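Local coordinates for protein BtGH115A (Bacteroides thetaiotaomicron, PDB 5BY3) that probably removes 4-O-methyl-glucuronic acid from decorated arabinogalactans as a family GH115 alpha-glucuronidase, at residues D368-R374 / W732-V736; I342-E346 / Y391-Y396; L466-L470 / I482-Q487; Q156-V160 / M450-L454. One frame throughout, in Å; residues are numbered along the deposited sequence.

Contact 1 (D368-R374 / W732-V736)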
loop_
_atom_site.group_PDB
_atom_site.type_symbol
_atom_site.label_atom_id
_atom_site.label_comp_id
_atom_site.label_asym_id
_atom_site.label_seq_id
_atom_site.Cartn_x
_atom_site.Cartn_y
_atom_site.Cartn_z
ATOM N N ASP A 368 0.982 -11.541 1.056
ATOM C CA ASP A 368 -0.041 -12.578 0.927
ATOM C C ASP A 368 -1.418 -11.954 0.650
ATOM O O ASP A 368 -2.456 -12.533 0.955
ATOM C CB ASP A 368 -0.060 -13.417 2.205
ATOM C CG ASP A 368 -0.467 -12.605 3.473
ATOM O OD1 ASP A 368 -0.601 -11.355 3.434
ATOM O OD2 ASP A 368 -0.675 -13.245 4.530
ATOM N N ASN A 369 -1.390 -10.748 0.102
ATOM C CA ASN A 369 -2.557 -9.965 -0.233
ATOM C C ASN A 369 -3.170 -9.241 0.952
ATOM O O ASN A 369 -4.059 -8.403 0.755
ATOM C CB ASN A 369 -3.624 -10.802 -0.977
ATOM C CG ASN A 369 -3.033 -11.692 -2.071
ATOM O OD1 ASN A 369 -3.238 -12.921 -2.062
ATOM N ND2 ASN A 369 -2.311 -11.092 -3.004
ATOM N N TYR A 370 -2.722 -9.571 2.170
ATOM C CA TYR A 370 -3.196 -8.893 3.371
ATOM C C TYR A 370 -2.057 -8.192 4.100
ATOM O O TYR A 370 -2.123 -7.951 5.319
ATOM C CB TYR A 370 -4.033 -9.837 4.225
ATOM C CG TYR A 370 -5.260 -10.396 3.483
ATOM C CD1 TYR A 370 -5.130 -11.333 2.459
ATOM C CD2 TYR A 370 -6.569 -9.964 3.801
ATOM C CE1 TYR A 370 -6.247 -11.819 1.782
ATOM C CE2 TYR A 370 -7.701 -10.449 3.121
ATOM C CZ TYR A 370 -7.533 -11.364 2.121
ATOM O OH TYR A 370 -8.619 -11.835 1.447
ATOM N N GLY A 371 -1.029 -7.805 3.338
ATOM C CA GLY A 371 0.052 -6.962 3.857
ATOM C C GLY A 371 1.111 -7.682 4.693
ATOM O O GLY A 371 1.886 -7.035 5.433
ATOM N N TYR A 372 1.136 -9.018 4.585
ATOM C CA TYR A 372 2.214 -9.850 5.147
ATOM C C TYR A 372 3.103 -10.454 4.076
ATOM O O TYR A 372 2.694 -11.369 3.336
ATOM C CB TYR A 372 1.649 -10.954 6.030
ATOM C CG TYR A 372 0.811 -10.416 7.169
ATOM C CD1 TYR A 372 1.414 -9.846 8.313
ATOM C CD2 TYR A 372 -0.600 -10.435 7.093
ATOM C CE1 TYR A 372 0.641 -9.359 9.375
ATOM C CE2 TYR A 372 -1.367 -9.931 8.133
ATOM C CZ TYR A 372 -0.752 -9.397 9.261
ATOM O OH TYR A 372 -1.554 -8.950 10.282
ATOM N N ILE A 373 4.317 -9.922 3.989
ATOM C CA ILE A 373 5.327 -10.366 2.990
ATOM C C ILE A 373 5.651 -11.865 3.114
ATOM O O ILE A 373 6.042 -12.327 4.199
ATOM C CB ILE A 373 6.588 -9.466 3.053
ATOM C CG1 ILE A 373 6.175 -8.053 2.648
ATOM C CG2 ILE A 373 7.684 -9.972 2.118
ATOM C CD1 ILE A 373 7.206 -6.961 2.884
ATOM N N ARG A 374 5.472 -12.623 2.020
ATOM C CA ARG A 374 5.697 -14.095 2.064
ATOM C C ARG A 374 7.202 -14.490 2.097
ATOM O O ARG A 374 7.583 -15.460 2.750
ATOM C CB ARG A 374 4.949 -14.840 0.953
ATOM C CG ARG A 374 3.418 -14.826 1.066
ATOM C CD ARG A 374 2.872 -16.144 0.527
ATOM N NE ARG A 374 1.434 -16.300 0.662
ATOM C CZ ARG A 374 0.831 -16.991 1.617
ATOM N NH1 ARG A 374 1.542 -17.615 2.573
ATOM N NH2 ARG A 374 -0.488 -17.062 1.626
ATOM N N TRP A 732 -4.469 -19.899 7.809
ATOM C CA TRP A 732 -4.039 -18.666 7.203
ATOM C C TRP A 732 -5.260 -17.755 6.903
ATOM O O TRP A 732 -5.156 -16.531 6.982
ATOM C CB TRP A 732 -3.177 -18.919 5.955
ATOM C CG TRP A 732 -2.858 -17.633 5.214
ATOM C CD1 TRP A 732 -1.812 -16.765 5.446
ATOM C CD2 TRP A 732 -3.654 -17.028 4.182
ATOM N NE1 TRP A 732 -1.895 -15.671 4.584
ATOM C CE2 TRP A 732 -3.010 -15.813 3.803
ATOM C CE3 TRP A 732 -4.827 -17.408 3.516
ATOM C CZ2 TRP A 732 -3.499 -14.997 2.777
ATOM C CZ3 TRP A 732 -5.325 -16.559 2.523
ATOM C CH2 TRP A 732 -4.660 -15.376 2.174
ATOM N N LYS A 733 -6.402 -18.352 6.599
ATOM C CA LYS A 733 -7.585 -17.582 6.208
ATOM C C LYS A 733 -8.106 -16.891 7.454
ATOM O O LYS A 733 -8.388 -15.714 7.432
ATOM C CB LYS A 733 -8.668 -18.485 5.587
ATOM C CG LYS A 733 -8.445 -18.778 4.105
ATOM C CD LYS A 733 -9.417 -19.833 3.610
ATOM C CE LYS A 733 -9.169 -20.210 2.146
ATOM N NZ LYS A 733 -10.070 -21.340 1.748
ATOM N N GLU A 734 -8.214 -17.662 8.524
ATOM C CA GLU A 734 -8.537 -17.202 9.853
ATOM C C GLU A 734 -7.568 -16.104 10.262
ATOM O O GLU A 734 -8.003 -15.047 10.722
ATOM C CB GLU A 734 -8.448 -18.385 10.833
ATOM C CG GLU A 734 -9.762 -18.954 11.342
ATOM C CD GLU A 734 -10.891 -18.860 10.329
ATOM O OE1 GLU A 734 -10.832 -19.592 9.324
ATOM O OE2 GLU A 734 -11.837 -18.062 10.530
ATOM N N ASN A 735 -6.267 -16.363 10.086
ATOM C CA ASN A 735 -5.221 -15.460 10.529
ATOM C C ASN A 735 -5.447 -14.065 9.924
ATOM O O ASN A 735 -5.543 -13.116 10.649
ATOM C CB ASN A 735 -3.822 -15.984 10.142
ATOM C CG ASN A 735 -3.249 -17.036 11.134
ATOM O OD1 ASN A 735 -3.912 -17.494 12.091
ATOM N ND2 ASN A 735 -1.982 -17.415 10.894
ATOM N N VAL A 736 -5.544 -13.941 8.610
ATOM C CA VAL A 736 -5.543 -12.623 7.966
ATOM C C VAL A 736 -6.851 -11.821 8.123
ATOM O O VAL A 736 -6.835 -10.614 8.038
ATOM C CB VAL A 736 -5.171 -12.732 6.476
ATOM C CG1 VAL A 736 -3.744 -13.239 6.331
ATOM C CG2 VAL A 736 -6.149 -13.631 5.719
#

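Contact 2 (I342-E346 / Y391-Y396)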
loop_
_atom_site.group_PDB
_atom_site.type_symbol
_atom_site.label_atom_id
_atom_site.label_comp_id
_atom_site.label_asym_id
_atom_site.label_seq_id
_atom_site.Cartn_x
_atom_site.Cartn_y
_atom_site.Cartn_z
ATOM N N ILE A 342 8.420 -11.942 -11.088
ATOM C CA ILE A 342 7.485 -11.809 -9.954
ATOM C C ILE A 342 6.850 -13.147 -9.605
ATOM O O ILE A 342 5.864 -13.527 -10.236
ATOM C CB ILE A 342 6.372 -10.752 -10.202
ATOM C CG1 ILE A 342 6.979 -9.492 -10.798
ATOM C CG2 ILE A 342 5.635 -10.395 -8.888
ATOM C CD1 ILE A 342 5.986 -8.643 -11.516
ATOM N N PRO A 343 7.429 -13.874 -8.618
ATOM C CA PRO A 343 6.847 -15.145 -8.137
ATOM C C PRO A 343 5.711 -14.930 -7.084
ATOM O O PRO A 343 5.900 -15.041 -5.865
ATOM C CB PRO A 343 8.058 -15.912 -7.601
ATOM C CG PRO A 343 9.030 -14.850 -7.189
ATOM C CD PRO A 343 8.700 -13.574 -7.930
ATOM N N TYR A 344 4.551 -14.567 -7.615
ATOM C CA TYR A 344 3.320 -14.325 -6.890
ATOM C C TYR A 344 2.494 -15.614 -6.937
ATOM O O TYR A 344 2.553 -16.361 -7.937
ATOM C CB TYR A 344 2.588 -13.182 -7.599
ATOM C CG TYR A 344 1.226 -12.817 -7.091
ATOM C CD1 TYR A 344 1.033 -12.342 -5.790
ATOM C CD2 TYR A 344 0.120 -12.934 -7.919
ATOM C CE1 TYR A 344 -0.241 -11.996 -5.333
ATOM C CE2 TYR A 344 -1.159 -12.583 -7.490
ATOM C CZ TYR A 344 -1.349 -12.117 -6.198
ATOM O OH TYR A 344 -2.636 -11.777 -5.792
ATOM N N LYS A 345 1.715 -15.854 -5.872
ATOM C CA LYS A 345 0.862 -17.061 -5.721
ATOM C C LYS A 345 1.676 -18.344 -6.042
ATOM O O LYS A 345 2.726 -18.529 -5.415
ATOM C CB LYS A 345 -0.481 -16.919 -6.482
ATOM C CG LYS A 345 -1.456 -15.890 -5.886
ATOM C CD LYS A 345 -2.863 -16.049 -6.476
ATOM C CE LYS A 345 -3.953 -15.415 -5.619
ATOM N NZ LYS A 345 -4.519 -14.135 -6.153
ATOM N N GLU A 346 1.274 -19.159 -7.035
ATOM C CA GLU A 346 1.866 -20.510 -7.269
ATOM C C GLU A 346 3.270 -20.464 -7.900
ATOM O O GLU A 346 3.972 -21.489 -7.934
ATOM C CB GLU A 346 0.940 -21.392 -8.128
ATOM C CG GLU A 346 1.063 -21.191 -9.659
ATOM C CD GLU A 346 0.606 -19.800 -10.149
ATOM O OE1 GLU A 346 -0.322 -19.204 -9.547
ATOM O OE2 GLU A 346 1.147 -19.295 -11.163
ATOM N N TYR A 391 5.997 -6.520 -4.154
ATOM C CA TYR A 391 4.677 -6.192 -4.596
ATOM C C TYR A 391 3.801 -6.385 -3.362
ATOM O O TYR A 391 3.658 -7.514 -2.875
ATOM C CB TYR A 391 4.250 -7.128 -5.728
ATOM C CG TYR A 391 2.778 -7.071 -6.122
ATOM C CD1 TYR A 391 2.074 -5.831 -6.241
ATOM C CD2 TYR A 391 2.084 -8.247 -6.416
ATOM C CE1 TYR A 391 0.716 -5.800 -6.621
ATOM C CE2 TYR A 391 0.728 -8.217 -6.796
ATOM C CZ TYR A 391 0.047 -7.004 -6.884
ATOM O OH TYR A 391 -1.292 -7.013 -7.248
ATOM N N TYR A 392 3.244 -5.262 -2.870
ATOM C CA TYR A 392 2.480 -5.159 -1.621
ATOM C C TYR A 392 1.037 -4.731 -1.901
ATOM O O TYR A 392 0.798 -3.993 -2.861
ATOM C CB TYR A 392 3.143 -4.138 -0.698
ATOM C CG TYR A 392 2.807 -4.258 0.799
ATOM C CD1 TYR A 392 3.524 -5.108 1.629
ATOM C CD2 TYR A 392 1.801 -3.484 1.380
ATOM C CE1 TYR A 392 3.236 -5.200 2.987
ATOM C CE2 TYR A 392 1.515 -3.564 2.731
ATOM C CZ TYR A 392 2.241 -4.426 3.527
ATOM O OH TYR A 392 1.979 -4.520 4.867
ATOM N N HIS A 393 0.098 -5.182 -1.060
ATOM C CA HIS A 393 -1.325 -4.887 -1.228
ATOM C C HIS A 393 -1.882 -4.005 -0.128
ATOM O O HIS A 393 -1.752 -4.349 1.043
ATOM C CB HIS A 393 -2.164 -6.177 -1.250
ATOM C CG HIS A 393 -2.090 -6.939 -2.532
ATOM N ND1 HIS A 393 -1.026 -7.761 -2.851
ATOM C CD2 HIS A 393 -2.958 -7.027 -3.564
ATOM C CE1 HIS A 393 -1.241 -8.317 -4.030
ATOM N NE2 HIS A 393 -2.408 -7.890 -4.484
ATOM N N VAL A 394 -2.506 -2.888 -0.499
ATOM C CA VAL A 394 -3.439 -2.179 0.429
ATOM C C VAL A 394 -4.895 -2.297 -0.055
ATOM O O VAL A 394 -5.807 -1.721 0.513
ATOM C CB VAL A 394 -3.070 -0.692 0.718
ATOM C CG1 VAL A 394 -1.737 -0.586 1.470
ATOM C CG2 VAL A 394 -3.071 0.137 -0.553
ATOM N N SER A 395 -5.082 -3.102 -1.102
ATOM C CA SER A 395 -6.401 -3.416 -1.667
ATOM C C SER A 395 -6.372 -4.819 -2.315
ATOM O O SER A 395 -5.348 -5.242 -2.834
ATOM C CB SER A 395 -6.809 -2.328 -2.661
ATOM O OG SER A 395 -8.006 -2.684 -3.307
ATOM N N TYR A 396 -7.474 -5.554 -2.268
ATOM C CA TYR A 396 -7.430 -6.880 -2.848
ATOM C C TYR A 396 -8.773 -7.470 -3.178
ATOM O O TYR A 396 -9.765 -7.219 -2.488
ATOM C CB TYR A 396 -6.678 -7.810 -1.900
ATOM C CG TYR A 396 -6.553 -9.226 -2.334
ATOM C CD1 TYR A 396 -5.767 -9.563 -3.418
ATOM C CD2 TYR A 396 -7.204 -10.245 -1.637
ATOM C CE1 TYR A 396 -5.639 -10.886 -3.834
ATOM C CE2 TYR A 396 -7.051 -11.578 -2.016
ATOM C CZ TYR A 396 -6.273 -11.890 -3.131
ATOM O OH TYR A 396 -6.084 -13.198 -3.518
HETATM O O HOH W 1 -3.252 -8.722 -6.992
#

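Contact 3 (L466-L470 / I482-Q487)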
loop_
_atom_site.group_PDB
_atom_site.type_symbol
_atom_site.label_atom_id
_atom_site.label_comp_id
_atom_site.label_asym_id
_atom_site.label_seq_id
_atom_site.Cartn_x
_atom_site.Cartn_y
_atom_site.Cartn_z
ATOM N N LEU A 466 1.663 10.314 10.742
ATOM C CA LEU A 466 0.208 10.577 10.632
ATOM C C LEU A 466 -0.211 11.965 11.172
ATOM O O LEU A 466 -1.002 12.666 10.547
ATOM C CB LEU A 466 -0.596 9.453 11.337
ATOM C CG LEU A 466 -2.112 9.607 11.434
ATOM C CD1 LEU A 466 -2.763 9.664 10.058
ATOM C CD2 LEU A 466 -2.707 8.500 12.287
ATOM N N LYS A 467 0.337 12.350 12.330
ATOM C CA LYS A 467 0.133 13.671 12.883
ATOM C C LYS A 467 0.540 14.783 11.888
ATOM O O LYS A 467 -0.237 15.678 11.614
ATOM C CB LYS A 467 0.926 13.779 14.175
ATOM C CG LYS A 467 0.757 15.098 14.921
ATOM C CD LYS A 467 1.592 15.089 16.196
ATOM C CE LYS A 467 1.999 16.493 16.586
ATOM N NZ LYS A 467 0.857 17.131 17.282
ATOM N N HIS A 468 1.746 14.701 11.339
ATOM C CA HIS A 468 2.262 15.689 10.419
ATOM C C HIS A 468 1.376 15.757 9.180
ATOM O O HIS A 468 1.187 16.841 8.582
ATOM C CB HIS A 468 3.703 15.345 10.054
ATOM C CG HIS A 468 4.351 16.345 9.155
ATOM N ND1 HIS A 468 4.109 16.394 7.793
ATOM C CD2 HIS A 468 5.246 17.329 9.414
ATOM C CE1 HIS A 468 4.808 17.378 7.257
ATOM N NE2 HIS A 468 5.513 17.956 8.217
ATOM N N TRP A 469 0.801 14.609 8.816
ATOM C CA TRP A 469 0.008 14.502 7.606
ATOM C C TRP A 469 -1.337 15.177 7.819
ATOM O O TRP A 469 -1.722 15.990 6.981
ATOM C CB TRP A 469 -0.162 13.030 7.177
ATOM C CG TRP A 469 -0.822 12.832 5.814
ATOM C CD1 TRP A 469 -0.196 12.867 4.579
ATOM C CD2 TRP A 469 -2.229 12.585 5.543
ATOM N NE1 TRP A 469 -1.116 12.628 3.585
ATOM C CE2 TRP A 469 -2.367 12.459 4.143
ATOM C CE3 TRP A 469 -3.360 12.403 6.353
ATOM C CZ2 TRP A 469 -3.604 12.170 3.522
ATOM C CZ3 TRP A 469 -4.592 12.103 5.737
ATOM C CH2 TRP A 469 -4.706 11.992 4.338
ATOM N N LEU A 470 -2.036 14.844 8.916
ATOM C CA LEU A 470 -3.379 15.444 9.247
ATOM C C LEU A 470 -3.281 16.920 9.484
ATOM O O LEU A 470 -4.121 17.692 8.986
ATOM C CB LEU A 470 -4.069 14.796 10.483
ATOM C CG LEU A 470 -4.335 13.279 10.426
ATOM C CD1 LEU A 470 -4.471 12.660 11.789
ATOM C CD2 LEU A 470 -5.518 12.909 9.559
ATOM N N ILE A 482 -8.483 14.992 15.700
ATOM C CA ILE A 482 -8.658 13.921 14.731
ATOM C C ILE A 482 -7.591 12.808 14.773
ATOM O O ILE A 482 -7.890 11.675 14.422
ATOM C CB ILE A 482 -8.875 14.524 13.308
ATOM C CG1 ILE A 482 -10.275 15.145 13.188
ATOM C CG2 ILE A 482 -8.664 13.522 12.188
ATOM C CD1 ILE A 482 -11.391 14.454 13.962
ATOM N N LEU A 483 -6.372 13.131 15.208
ATOM C CA LEU A 483 -5.271 12.171 15.275
ATOM C C LEU A 483 -5.653 10.890 15.999
ATOM O O LEU A 483 -5.373 9.808 15.501
ATOM C CB LEU A 483 -3.974 12.781 15.879
ATOM C CG LEU A 483 -2.817 11.856 16.349
ATOM C CD1 LEU A 483 -2.231 10.968 15.255
ATOM C CD2 LEU A 483 -1.716 12.681 16.936
ATOM N N SER A 484 -6.253 11.025 17.177
ATOM C CA SER A 484 -6.654 9.860 17.972
ATOM C C SER A 484 -7.819 9.115 17.318
ATOM O O SER A 484 -7.917 7.910 17.437
ATOM C CB SER A 484 -7.005 10.252 19.417
ATOM O OG SER A 484 -8.257 10.927 19.465
ATOM N N VAL A 485 -8.690 9.840 16.632
ATOM C CA VAL A 485 -9.759 9.222 15.825
ATOM C C VAL A 485 -9.246 8.307 14.699
ATOM O O VAL A 485 -9.720 7.165 14.553
ATOM C CB VAL A 485 -10.725 10.275 15.296
ATOM C CG1 VAL A 485 -11.565 9.739 14.172
ATOM C CG2 VAL A 485 -11.592 10.767 16.448
HETATM N N MSE A 486 -8.274 8.798 13.927
HETATM C CA MSE A 486 -7.646 8.004 12.850
HETATM C C MSE A 486 -6.963 6.806 13.457
HETATM O O MSE A 486 -7.116 5.680 12.980
HETATM C CB MSE A 486 -6.709 8.886 12.017
HETATM C CG MSE A 486 -7.422 9.925 11.130
HETATM SE SE MSE A 486 -9.182 9.400 10.389
HETATM C CE MSE A 486 -8.636 8.452 8.773
ATOM N N GLN A 487 -6.239 7.024 14.544
ATOM C CA GLN A 487 -5.602 5.935 15.251
ATOM C C GLN A 487 -6.615 4.855 15.647
ATOM O O GLN A 487 -6.365 3.663 15.475
ATOM C CB GLN A 487 -4.874 6.454 16.472
ATOM C CG GLN A 487 -3.594 7.218 16.151
ATOM C CD GLN A 487 -2.991 7.872 17.386
ATOM O OE1 GLN A 487 -3.714 8.341 18.278
ATOM N NE2 GLN A 487 -1.666 7.910 17.445
#

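Contact 4 (Q156-V160 / M450-L454)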
loop_
_atom_site.group_PDB
_atom_site.type_symbol
_atom_site.label_atom_id
_atom_site.label_comp_id
_atom_site.label_asym_id
_atom_site.label_seq_id
_atom_site.Cartn_x
_atom_site.Cartn_y
_atom_site.Cartn_z
ATOM N N GLN A 156 18.853 15.495 -1.745
ATOM C CA GLN A 156 17.993 14.296 -1.608
ATOM C C GLN A 156 18.262 13.227 -2.664
ATOM O O GLN A 156 18.756 13.550 -3.739
ATOM C CB GLN A 156 16.498 14.676 -1.594
ATOM C CG GLN A 156 15.925 15.067 -0.231
ATOM C CD GLN A 156 14.495 15.587 -0.304
ATOM O OE1 GLN A 156 14.211 16.701 0.132
ATOM N NE2 GLN A 156 13.595 14.790 -0.861
ATOM N N SER A 157 17.902 11.977 -2.345
ATOM C CA SER A 157 18.067 10.784 -3.184
ATOM C C SER A 157 17.164 9.673 -2.629
ATOM O O SER A 157 16.958 9.606 -1.411
ATOM C CB SER A 157 19.525 10.291 -3.149
ATOM O OG SER A 157 20.031 10.262 -1.817
ATOM N N PRO A 158 16.661 8.776 -3.498
ATOM C CA PRO A 158 15.735 7.731 -3.035
ATOM C C PRO A 158 16.388 6.536 -2.308
ATOM O O PRO A 158 17.450 6.029 -2.740
ATOM C CB PRO A 158 15.052 7.266 -4.344
ATOM C CG PRO A 158 16.087 7.510 -5.371
ATOM C CD PRO A 158 16.762 8.791 -4.970
ATOM N N SER A 159 15.730 6.091 -1.231
ATOM C CA SER A 159 16.020 4.827 -0.567
ATOM C C SER A 159 15.699 3.627 -1.491
ATOM O O SER A 159 16.448 2.656 -1.535
ATOM C CB SER A 159 15.196 4.709 0.699
ATOM O OG SER A 159 15.688 5.535 1.744
ATOM N N VAL A 160 14.597 3.702 -2.240
ATOM C CA VAL A 160 14.198 2.615 -3.156
ATOM C C VAL A 160 14.269 3.109 -4.599
ATOM O O VAL A 160 13.842 4.253 -4.900
ATOM C CB VAL A 160 12.833 2.007 -2.744
ATOM C CG1 VAL A 160 12.321 0.944 -3.734
ATOM C CG2 VAL A 160 12.935 1.413 -1.331
HETATM N N MSE A 450 8.224 6.102 2.583
HETATM C CA MSE A 450 9.128 5.039 3.015
HETATM C C MSE A 450 10.147 4.807 1.939
HETATM O O MSE A 450 11.340 4.859 2.203
HETATM C CB MSE A 450 8.368 3.796 3.424
HETATM C CG MSE A 450 7.986 4.023 4.877
HETATM SE SE MSE A 450 6.799 2.590 5.490
HETATM C CE MSE A 450 8.358 1.530 6.090
ATOM N N ALA A 451 9.660 4.681 0.714
ATOM C CA ALA A 451 10.438 4.313 -0.461
ATOM C C ALA A 451 11.341 5.445 -0.885
ATOM O O ALA A 451 12.393 5.205 -1.485
ATOM C CB ALA A 451 9.510 3.910 -1.607
ATOM N N TRP A 452 10.937 6.675 -0.567
ATOM C CA TRP A 452 11.735 7.833 -0.934
ATOM C C TRP A 452 12.832 8.129 0.084
ATOM O O TRP A 452 13.964 8.447 -0.312
ATOM C CB TRP A 452 10.882 9.067 -1.221
ATOM C CG TRP A 452 11.755 10.298 -1.477
ATOM C CD1 TRP A 452 12.043 11.278 -0.592
ATOM C CD2 TRP A 452 12.479 10.619 -2.677
ATOM N NE1 TRP A 452 12.858 12.211 -1.162
ATOM C CE2 TRP A 452 13.158 11.829 -2.437
ATOM C CE3 TRP A 452 12.626 9.991 -3.926
ATOM C CZ2 TRP A 452 14.002 12.434 -3.391
ATOM C CZ3 TRP A 452 13.447 10.609 -4.900
ATOM C CH2 TRP A 452 14.130 11.808 -4.613
ATOM N N ASN A 453 12.496 8.057 1.377
ATOM C CA ASN A 453 13.442 8.320 2.462
ATOM C C ASN A 453 13.015 7.581 3.696
ATOM O O ASN A 453 12.290 8.126 4.526
ATOM C CB ASN A 453 13.550 9.815 2.763
ATOM C CG ASN A 453 14.737 10.168 3.673
ATOM O OD1 ASN A 453 15.294 9.321 4.408
ATOM N ND2 ASN A 453 15.140 11.433 3.618
ATOM N N LEU A 454 13.466 6.331 3.813
ATOM C CA LEU A 454 13.193 5.476 4.985
ATOM C C LEU A 454 13.675 6.059 6.365
ATOM O O LEU A 454 12.950 5.949 7.392
ATOM C CB LEU A 454 13.765 4.063 4.743
ATOM C CG LEU A 454 12.988 2.816 5.189
ATOM C CD1 LEU A 454 13.952 1.692 5.442
ATOM C CD2 LEU A 454 12.123 2.961 6.432
HETATM O O HOH W 2 16.534 6.663 4.131
#

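Contact 1 (D368-R374 / W732-V736)
Asp368 OD2 is gripped by two rings: Trp732 NE1 donates to it at 2.7 Å, and His700 NE2 is a further hydrogen-bond partner. The other oxygen of the same carboxylate, Asp368 OD1, accepts from the backbone N of Tyr370 (3.0 Å), two residues on, which makes an Asx turn. The backbone N of Tyr372 is a second donor to OD1 (3.1 Å), reaching it from the opposite face of the carboxylate plane. One side chain thus shapes a loop of the TIM-barrel domain, just after strand 362-366, and fastens it to helix 730-738 in the GH115 C-terminal region. With CG between its own backbone N and carbonyl carbon (chi1 64°), the carboxylate can serve the turn on one side and the indole on the other.

Arg374 brings NH2 over one face of the Trp732 ring, 3.6 Å from Trp732 CE2, in an off-centre cation-pi contact; Val736 CG1 lies over the opposite face. Tyr370 CE1 approaches Trp732 CH2 obliquely at 3.9 Å, and the Tyr370 hydroxyl is bonded to the carbonyl of His401. A leucine in place of Trp732 would probably leave Asp368 OD2 without its indole donor and Arg374 without the aromatic face beneath its guanidinium. One turn further along the helix, Val736 CG2 sits over the centre of the Tyr370 ring, 4.0 Å from the centroid and only 10° off the ring normal.

Contact 2 (I342-E346 / Y391-Y396)
Tyr344 and Tyr391 meet edge to face: Tyr391 CE2 stands over one face of the Tyr344 ring, 4.2 Å from Tyr344 CE1, with the two planes at 66°. Beside it, His393 CE1 comes to 4.0 Å from the same Tyr344 CE1. The opposite face of Tyr344 is covered by Lys345 CG, so the ring is clasped between the other segment and its own neighbour in sequence.

Lys345 then runs along Tyr344 and, through a bend at its last torsion (chi4 106°), sets NZ between two phenols. It donates to Tyr344 OH at 3.0 Å and to Tyr396 OH at 3.2 Å, lying near the plane of the Tyr396 ring at its edge. A methionine here would probably leave both hydroxyls without their shared donor.

These residues belong to the loop after strand 339-341 and to strand 388-393 with its following loop, at the C-terminal ends of strands in a TIM barrel, the rim where active sites of this fold lie; the side chain of Tyr396 is about 10 Å from the bound nickel ion. A water joins the polar ends at this rim, 2.6 Å from Tyr391 OH and 2.8 Å from His393 NE2, with a weak link to Tyr344 OH.

Further out, Asn433 ND2 is hydrogen-bonded to Tyr391 OH, and Asp367 OD2 to the backbone N of His393. Asp299 forms a long, weak ion pair with Lys345. Before Tyr344, Pro343 is the centre of an inverse gamma turn, closed by a weak bond of 3.1 Å from Tyr344 N to Ile342 O.

Contact 3 (L466-L470 / I482-Q487)
Leu483 reaches from helix 476-495 to three residues of helix 462-473, and tracing it outward gives a worked example of how a branched side chain fills the space between helices. Its CB lies 4.1 Å from Leu470 CD1. CG, swung opposite the main-chain nitrogen (chi1 165°), carries the fork toward the other helix, and there the two methyls part company. Leu483 CD1 meets Leu466 CD2 at 3.9 Å. Leu483 CD2 lies against the aliphatic start of Lys467, 4.0 Å from Lys467 CB and about as far from its CG, while the amino end of that lysine leads away.

The return contacts are made by the two leucines of helix 462-473, one turn apart. Leu466 CD2 sits among Leu483, Met486 and Gln487, at 4.0 Å from Met486 CB. Leu470 divides its branches: CD1 presses on the backbone of the other helix, 3.6 Å from Leu483 CA, whereas CD2 lies 3.9 Å from Met486 CG and 4.1 Å from Ile482 CG2. Met486 is present as selenomethionine, and its chain bends so that the selenium end leads away from Leu466 and Leu470.

Ile482 also touches helices 523-543 and 552-580, so the same helix is packed on another flank. Trp469, beside Leu470 in sequence, turns its NE1 to Glu445 in helix 441-452. The axes of segments 466-470 and 482-487 approach to 10.1 Å with an angle of 123° between their directions, well splayed from antiparallel: two consecutive helices, joined by a short turn, pack at a steep angle through aliphatic side chains.

Contact 4 (Q156-V160 / M450-L454)
Ser159 N and Val160 N donate in succession to the last carbonyls of helix 441-452, Ser159 N to Trp452 O at 3.1 Å and Val160 N to Ala451 O at 2.8 Å. The second bond lies in the carbonyl plane, while the first comes from well above it, 63° out. The helix follows strand 429-433 and the loop leads into strand 162-166, so the end of one helix of the TIM barrel is held by the approach to the barrel strand next to its own. A third backbone approach, the CA-H...O contact from Pro158 CA to Trp452 O at 3.3 Å, completes the grip.

Although its CB points away from the loop, Trp452 has CG anti to the backbone N (chi1 175°), and the indole comes back beneath residues 156-158. Pro158 CA and Ser157 C lie over one face, and Pro158 CB reaches Trp452 CE3 at 3.7 Å. Gln156 lies at the NE1-CZ2 edge of the indole, its CB 3.8 Å from Trp452 CZ2. Arg207 makes a cation-pi contact with the same ring, and Tyr118 meets it edge-to-face. Val160 and Ala451 touch through their CB atoms, 4.0 Å apart, beside Trp430.

Asn453 is the N-cap of the next helix, its OD1 accepting from Lys456 N. A water donates to that Asn453 OD1 at 2.9 Å and is hydrogen-bonded to Ser159 OG at 2.8 Å.

From the N terminus, residues 156-160 open contact 4 at the entry to the barrel. Contact 2 opens at 342-346 and contact 1 at 368-374; contact 2 then closes at 391-396, wholly within the span of contact 4, which closes at 450-454. Contact 3 follows as a short local closure, 466-470 with 482-487, and lies within the long span of contact 1. That span ends only at 732-736, so contact 1 crosses both contact 2 and contact 4. Contacts 1 and 2 touch at the barrel rim, their centres about 10 Å apart. Contact 2 joins a barrel loop to a strand, contact 4 a loop to a helix end, contact 3 two helices, contact 1 a barrel loop to the C-terminal region.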